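Local coordinates for protein putative cellulase CEL6 (PDB 1UP3) that probably hydrolyses internal beta-1,4-glucosidic bonds of cellulose, as an endoglucanase of glycoside hydrolase family 6, at residues A51-T56 / D102-G107; A153-D158 / G180-F185; Y193-E198 / I216-N221. All coordinates share one frame; numbering follows the deposited sequence.

Interaction 1 of 3, residues A51-T56 / D102-G107; sequences ATVGGT and DAVASG
Gly54 and Gly107 bring two nearly parallel helices together, their CA atoms 4.0 Å apart, the short axes of 51-56 and 102-107 passing at 7.2 Å with a crossing angle of -28°. These are adjacent helices on the outside of the distorted alpha/beta barrel of family 6. Helix 50-66 follows the first strand of the parallel sheet and helix 94-108 the second. The closeness depends on glycine. Having no side chain, Gly54 lays its CA directly against the other helix, 3.4 Å from Ala103 O, a carbonyl that already serves as the helical acceptor of Gly107 N. Gly107 likewise offers only backbone, and on the side where it faces Gly54 there is no width for a side chain.

Beside the glycines, small apolar groups continue the contact. Val53 has CG1 between its own N and carbonyl carbon (chi1 68°), a setting in which CG1 meets Ala103 CB at 3.5 Å, tighter than ordinary carbon packing. Alanine suits this place because a single methyl fills it. The other branch, CG2, meets Val104 CG2 at 4.0 Å, and the two valines cross obliquely. Beyond them, Phe48 packs on Val53 and Leu147 of helix 130-147 on Val104, and both valines are buried.

No conventional hydrogen bond spans the helices. The polar element is a CA-H...O contact in which Gly107 CA lies 3.3 Å from Gly54 O, with an angle of 131° at the hydrogen.

Interaction 2 of 3, residues A153-D158 / G180-F185; sequences AAVYVD and GRARGF. With SO4 (sulfate ion), chain D.
Val155 O is gripped by two successive amides of the opposite segment, Arg183 N at 2.9 Å and Gly184 N at 3.2 Å, both lying in its carbonyl plane. The Arg183 bond is bent (132° at the hydrogen), while the Gly184 bond is straighter. One residue pair further, Val157 N donates to Gly184 O at 2.9 Å, and parallel pairing is established with Tyr156 beside Gly184 and Val157 beside Phe185. The backbone of Gly184 adopts angles in which a CB would jam against the preceding carbonyl, so glycine suits this turn into the strand. Two residues before Gly184, Ala182 CB sits beside Val155 CB at 4.1 Å.

On the Tyr156 side, the side chains of Tyr156 and Arg183 run alongside each other in the same direction. Arg183 CB lies over one ring face, offset toward the rim, in a CH-pi contact 4.3 Å from the centroid. With CG anti to the backbone N (chi1 180°), Arg183 sets CG, the next methylene, at the phenol end, 3.3 Å from Tyr156 OH. The guanidinium is turned 89° from the ring plane.

Outward, Asp255 OD2 holds both polar ends, bonding to Tyr156 OH and forming a salt bridge with Arg183 NE. This second-shell carboxylate probably steadies the pair and offsets the arginine's charge. The guanidinium edge also makes a two-pronged pair of hydrogen bonds to a sulfate, probably from the crystallisation liquor, with NH1 on O1 and NH2 on O2, each at 2.9 Å. On the other face of the sheet, Val157 packs on Val140 and Val144 of helix 130-147, and the Phe185 ring meets Tyr214. The whole is the strand pairing of a beta-alpha-beta crossover, 153-158 and 184-187 joined through helix 167-176, in the parallel barrel of family 6.

Interaction 3 of 3, residues Y193-E198 / I216-N221; sequences YTTDEE and IDTSRN
The flat carboxamide of Asn221 meets segment 193-198 with its nitrogen edge. ND2 donates to Tyr193 O at 2.9 Å, close to the amide plane, and to Thr195 OG1 at 3.0 Å, tilted 19° out of it. The Tyr193 side chain sets off away from 216-221 at its CB, and its ring meets that of His161, a residue of the glycan pocket, and lies close to a bound glucose unit.

Asparagine suits its place because one NH2 can serve two acceptors at the start of helix 195-208. Thr195 presents OG1 anti to its carbonyl carbon (chi1 -63°), where Thr218 CG2 also covers it at 3.6 Å. Just before it, Thr194 is the N-cap: its OG1 accepts from Glu197 N at 3.2 Å. Thr195 N donates to a water at 3.1 Å, which in turn donates a hydrogen bond to Asn221 O at 2.8 Å.

Further into the helix the contact becomes apolar. Ile216 CD1 reaches Glu198 CB at 3.9 Å, whereas the carboxylate of Glu198 leads away to Ser162. On the strand side, Asp217 OD1 closes an Asx turn with Ser219 N.

Because both ND2 bonds end on acceptors, the amide's orientation is well defined. A side chain and a water thus tie the loop after strand 213-217 to the first turn of the helix before it, beside the glycan site.

Overall arrangement
All three contacts belong to one family 6 barrel but sit at different depths. Interaction 1 is partly buried, at the outer helices, and relies on close backbone approach at glycines and on methyl packing. Interactions 2 and 3 are buried and share the central sheet: they belong to successive beta-alpha-beta units in which strand 184-187 is common, and their nearest atoms are about 6 Å apart. Interaction 2 pairs strands through backbone hydrogen bonds, whereas interaction 3 joins a helix start to a loop through an amide side chain and water, nearer the glycan. Interactions 1 and 3 lie on opposite sides of the chain's centre, their own centres 31 Å apart.

Interaction 1 of 3, residues A51-T56 / D102-G107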
# COMPACT_ATOMS: atom_id res chain seq x y z
N ALA A 51 -16.14 -0.32 -15.23
CA ALA A 51 -16.45 0.29 -16.51
C ALA A 51 -15.50 1.40 -16.87
O ALA A 51 -15.34 1.71 -18.07
CB ALA A 51 -17.84 0.86 -16.47
N THR A 52 -14.91 2.06 -15.86
CA THR A 52 -14.07 3.23 -16.11
C THR A 52 -12.66 3.20 -15.54
O THR A 52 -11.84 4.05 -15.88
CB THR A 52 -14.76 4.51 -15.63
OG1 THR A 52 -14.92 4.44 -14.21
CG2 THR A 52 -16.20 4.63 -16.28
N VAL A 53 -12.38 2.27 -14.63
CA VAL A 53 -11.08 2.30 -13.93
C VAL A 53 -9.88 2.12 -14.88
O VAL A 53 -8.78 2.59 -14.57
CB VAL A 53 -11.04 1.26 -12.79
CG1 VAL A 53 -11.05 -0.19 -13.30
CG2 VAL A 53 -9.81 1.47 -11.89
N GLY A 54 -10.09 1.46 -16.01
CA GLY A 54 -9.05 1.32 -17.00
C GLY A 54 -8.52 2.66 -17.48
O GLY A 54 -7.31 2.86 -17.58
N GLY A 55 -9.44 3.57 -17.77
CA GLY A 55 -9.06 4.92 -18.16
C GLY A 55 -8.37 5.65 -17.05
O GLY A 55 -7.41 6.38 -17.31
N THR A 56 -8.81 5.48 -15.81
CA THR A 56 -8.16 6.12 -14.67
C THR A 56 -6.71 5.65 -14.53
O THR A 56 -5.80 6.45 -14.29
CB THR A 56 -8.97 5.80 -13.42
OG1 THR A 56 -10.31 6.32 -13.59
CG2 THR A 56 -8.42 6.54 -12.21
N ASP A 102 -9.72 -7.07 -14.34
CA ASP A 102 -9.55 -7.10 -15.78
C ASP A 102 -9.40 -5.70 -16.33
O ASP A 102 -8.59 -5.45 -17.24
CB ASP A 102 -10.73 -7.77 -16.49
CG ASP A 102 -10.83 -9.24 -16.20
OD1 ASP A 102 -9.86 -9.86 -15.74
OD2 ASP A 102 -11.91 -9.88 -16.41
N ALA A 103 -10.23 -4.81 -15.81
CA ALA A 103 -10.21 -3.41 -16.25
C ALA A 103 -8.92 -2.69 -15.86
O ALA A 103 -8.35 -1.96 -16.65
CB ALA A 103 -11.42 -2.68 -15.71
N VAL A 104 -8.45 -2.89 -14.63
CA VAL A 104 -7.18 -2.33 -14.22
C VAL A 104 -6.04 -2.81 -15.16
O VAL A 104 -5.22 -2.02 -15.61
CB VAL A 104 -6.84 -2.69 -12.77
CG1 VAL A 104 -5.41 -2.34 -12.42
CG2 VAL A 104 -7.79 -1.99 -11.78
N ALA A 105 -6.01 -4.10 -15.45
CA ALA A 105 -5.00 -4.65 -16.35
C ALA A 105 -5.10 -4.07 -17.76
O ALA A 105 -4.08 -3.85 -18.42
CB ALA A 105 -5.10 -6.18 -16.35
N SER A 106 -6.32 -3.84 -18.23
CA SER A 106 -6.52 -3.23 -19.54
C SER A 106 -5.92 -1.84 -19.56
O SER A 106 -5.32 -1.41 -20.55
CB SER A 106 -8.02 -3.17 -19.89
OG SER A 106 -8.71 -2.08 -19.27
N GLY A 107 -6.04 -1.12 -18.46
CA GLY A 107 -5.50 0.21 -18.40
C GLY A 107 -3.99 0.25 -18.23
O GLY A 107 -3.36 1.21 -18.66

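Interaction 2 of 3, residues A153-D158 / G180-F185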
# COMPACT_ATOMS: atom_id res chain seq x y z
N ALA A 153 4.86 -4.32 -15.06
CA ALA A 153 4.25 -4.13 -13.74
C ALA A 153 5.04 -4.93 -12.72
O ALA A 153 5.25 -6.12 -12.88
CB ALA A 153 2.83 -4.57 -13.73
N ALA A 154 5.52 -4.24 -11.69
CA ALA A 154 6.19 -4.84 -10.55
C ALA A 154 5.13 -5.03 -9.49
O ALA A 154 4.65 -4.05 -8.92
CB ALA A 154 7.30 -3.98 -10.06
N VAL A 155 4.75 -6.27 -9.26
CA VAL A 155 3.55 -6.59 -8.45
C VAL A 155 3.98 -7.13 -7.10
O VAL A 155 4.75 -8.10 -7.04
CB VAL A 155 2.62 -7.58 -9.19
CG1 VAL A 155 1.39 -7.91 -8.31
CG2 VAL A 155 2.20 -7.02 -10.54
N TYR A 156 3.44 -6.53 -6.05
CA TYR A 156 3.76 -6.91 -4.66
C TYR A 156 2.45 -7.22 -3.97
O TYR A 156 1.57 -6.36 -3.84
CB TYR A 156 4.52 -5.80 -3.91
CG TYR A 156 5.86 -5.47 -4.53
CD1 TYR A 156 5.96 -4.50 -5.52
CD2 TYR A 156 7.03 -6.13 -4.16
CE1 TYR A 156 7.15 -4.19 -6.13
CE2 TYR A 156 8.24 -5.82 -4.80
CZ TYR A 156 8.29 -4.87 -5.77
OH TYR A 156 9.48 -4.55 -6.39
N VAL A 157 2.27 -8.45 -3.53
CA VAL A 157 1.07 -8.87 -2.81
C VAL A 157 1.18 -8.49 -1.35
O VAL A 157 2.18 -8.77 -0.69
CB VAL A 157 0.89 -10.41 -2.91
CG1 VAL A 157 -0.30 -10.84 -2.13
CG2 VAL A 157 0.83 -10.81 -4.39
N ASP A 158 0.17 -7.86 -0.78
CA ASP A 158 0.38 -7.42 0.59
C ASP A 158 0.44 -8.61 1.54
O ASP A 158 -0.39 -9.54 1.47
CB ASP A 158 -0.69 -6.44 1.02
CG ASP A 158 -0.36 -5.85 2.36
OD1 ASP A 158 0.57 -5.02 2.42
OD2 ASP A 158 -0.90 -6.28 3.43
N GLY A 180 5.22 -16.34 -6.50
CA GLY A 180 6.26 -16.66 -7.46
C GLY A 180 6.13 -16.02 -8.83
O GLY A 180 7.15 -15.82 -9.52
N ARG A 181 4.90 -15.74 -9.26
CA ARG A 181 4.62 -15.09 -10.52
C ARG A 181 4.78 -13.55 -10.41
O ARG A 181 5.01 -12.88 -11.39
CB ARG A 181 3.20 -15.44 -10.94
CG ARG A 181 2.84 -15.06 -12.35
CD ARG A 181 1.53 -15.65 -12.88
NE ARG A 181 1.39 -17.10 -12.70
CZ ARG A 181 2.06 -18.04 -13.37
NH1 ARG A 181 2.97 -17.73 -14.29
NH2 ARG A 181 1.82 -19.33 -13.12
N ALA A 182 4.64 -13.05 -9.20
CA ALA A 182 4.78 -11.61 -8.93
C ALA A 182 6.24 -11.31 -8.59
O ALA A 182 7.11 -12.21 -8.59
CB ALA A 182 3.88 -11.22 -7.80
N ARG A 183 6.55 -10.04 -8.31
CA ARG A 183 7.88 -9.69 -7.83
C ARG A 183 8.04 -10.09 -6.37
O ARG A 183 9.14 -10.46 -5.95
CB ARG A 183 8.14 -8.18 -8.00
CG ARG A 183 9.48 -7.69 -7.53
CD ARG A 183 10.68 -8.32 -8.24
NE ARG A 183 11.93 -7.80 -7.69
CZ ARG A 183 13.13 -8.19 -8.03
NH1 ARG A 183 13.30 -9.11 -8.98
NH2 ARG A 183 14.19 -7.65 -7.45
N GLY A 184 6.96 -9.97 -5.60
CA GLY A 184 7.00 -10.38 -4.21
C GLY A 184 5.83 -9.85 -3.41
O GLY A 184 4.66 -10.00 -3.78
N PHE A 185 6.16 -9.25 -2.27
CA PHE A 185 5.15 -8.86 -1.30
C PHE A 185 5.45 -7.51 -0.63
O PHE A 185 6.55 -6.99 -0.74
CB PHE A 185 5.01 -9.99 -0.22
CG PHE A 185 6.29 -10.28 0.51
CD1 PHE A 185 7.22 -11.16 -0.02
CD2 PHE A 185 6.56 -9.71 1.76
CE1 PHE A 185 8.40 -11.45 0.65
CE2 PHE A 185 7.74 -10.03 2.43
CZ PHE A 185 8.67 -10.86 1.86
S SO4 D . 17.20 -9.64 -8.65
O1 SO4 D . 16.04 -10.00 -9.47
O2 SO4 D . 16.97 -8.48 -7.77
O3 SO4 D . 18.31 -9.27 -9.53
O4 SO4 D . 17.60 -10.80 -7.86

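Interaction 3 of 3, residues Y193-E198 / I216-N221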
# COMPACT_ATOMS: atom_id res chain seq x y z
N TYR A 193 5.69 -0.16 12.33
CA TYR A 193 6.82 -0.93 12.85
C TYR A 193 8.13 -0.48 12.20
O TYR A 193 8.14 -0.04 11.08
CB TYR A 193 6.57 -2.43 12.71
CG TYR A 193 5.39 -2.88 13.50
CD1 TYR A 193 5.48 -2.96 14.88
CD2 TYR A 193 4.15 -3.12 12.90
CE1 TYR A 193 4.38 -3.29 15.65
CE2 TYR A 193 3.04 -3.45 13.68
CZ TYR A 193 3.16 -3.52 15.02
OH TYR A 193 2.05 -3.83 15.79
N THR A 194 9.24 -0.59 12.94
CA THR A 194 10.51 -0.13 12.46
C THR A 194 10.95 -0.87 11.20
O THR A 194 10.64 -2.06 11.00
CB THR A 194 11.64 -0.23 13.52
OG1 THR A 194 11.90 -1.63 13.84
CG2 THR A 194 11.28 0.50 14.77
N THR A 195 11.69 -0.17 10.37
CA THR A 195 12.24 -0.76 9.17
C THR A 195 13.08 -1.99 9.46
O THR A 195 12.96 -3.01 8.79
CB THR A 195 13.06 0.25 8.46
OG1 THR A 195 12.19 1.34 8.05
CG2 THR A 195 13.71 -0.31 7.22
N ASP A 196 13.92 -1.91 10.51
CA ASP A 196 14.74 -3.05 10.86
C ASP A 196 13.92 -4.29 11.21
O ASP A 196 14.27 -5.40 10.77
CB ASP A 196 15.60 -2.72 12.03
CG ASP A 196 16.77 -1.86 11.67
OD1 ASP A 196 17.12 -1.74 10.46
OD2 ASP A 196 17.42 -1.30 12.58
N GLU A 197 12.86 -4.10 11.96
CA GLU A 197 12.02 -5.23 12.32
C GLU A 197 11.37 -5.83 11.06
O GLU A 197 11.33 -7.07 10.90
CB GLU A 197 11.01 -4.86 13.38
CG GLU A 197 10.19 -6.06 13.84
CD GLU A 197 9.20 -5.75 14.92
OE1 GLU A 197 9.46 -4.87 15.76
OE2 GLU A 197 8.12 -6.41 14.92
N GLU A 198 10.94 -4.96 10.16
CA GLU A 198 10.28 -5.46 8.94
C GLU A 198 11.26 -6.12 7.99
O GLU A 198 10.86 -7.08 7.30
CB GLU A 198 9.45 -4.36 8.26
CG GLU A 198 8.39 -3.72 9.16
CD GLU A 198 7.66 -4.73 9.99
OE1 GLU A 198 6.79 -5.43 9.44
OE2 GLU A 198 7.99 -4.91 11.20
N ILE A 216 8.74 -2.16 1.88
CA ILE A 216 8.31 -1.79 3.22
C ILE A 216 7.71 -0.35 3.12
O ILE A 216 8.38 0.56 2.61
CB ILE A 216 9.46 -1.82 4.23
CG1 ILE A 216 10.05 -3.23 4.36
CG2 ILE A 216 8.96 -1.36 5.59
CD1 ILE A 216 11.41 -3.27 5.07
N ASP A 217 6.53 -0.17 3.71
CA ASP A 217 5.86 1.14 3.89
C ASP A 217 6.57 1.82 5.06
O ASP A 217 6.44 1.40 6.22
CB ASP A 217 4.39 0.98 4.19
CG ASP A 217 3.62 2.23 4.09
OD1 ASP A 217 4.24 3.31 3.96
OD2 ASP A 217 2.36 2.24 4.10
N THR A 218 7.33 2.87 4.75
CA THR A 218 8.02 3.68 5.74
C THR A 218 7.39 5.05 5.95
O THR A 218 7.99 5.98 6.53
CB THR A 218 9.50 3.85 5.33
OG1 THR A 218 9.58 4.44 4.02
CG2 THR A 218 10.23 2.48 5.30
N SER A 219 6.14 5.20 5.51
CA SER A 219 5.43 6.46 5.63
C SER A 219 5.34 7.04 7.05
O SER A 219 5.43 8.28 7.24
CB SER A 219 4.04 6.33 5.04
OG SER A 219 3.30 5.27 5.65
N ARG A 220 5.19 6.17 8.04
CA ARG A 220 4.87 6.61 9.39
C ARG A 220 5.67 5.90 10.47
O ARG A 220 5.21 5.85 11.62
CB ARG A 220 3.38 6.47 9.66
CG ARG A 220 2.51 7.34 8.69
CD ARG A 220 1.03 7.42 9.08
NE ARG A 220 0.37 6.11 8.99
CZ ARG A 220 -0.85 5.89 9.40
NH1 ARG A 220 -1.58 6.90 9.89
NH2 ARG A 220 -1.37 4.69 9.25
N ASN A 221 6.81 5.31 10.12
CA ASN A 221 7.56 4.44 11.05
C ASN A 221 8.86 4.99 11.61
O ASN A 221 9.68 4.24 12.17
CB ASN A 221 7.76 3.04 10.45
CG ASN A 221 8.89 2.99 9.44
OD1 ASN A 221 9.34 4.04 8.92
ND2 ASN A 221 9.39 1.79 9.15
O HOH W 1 11.89 2.74 11.37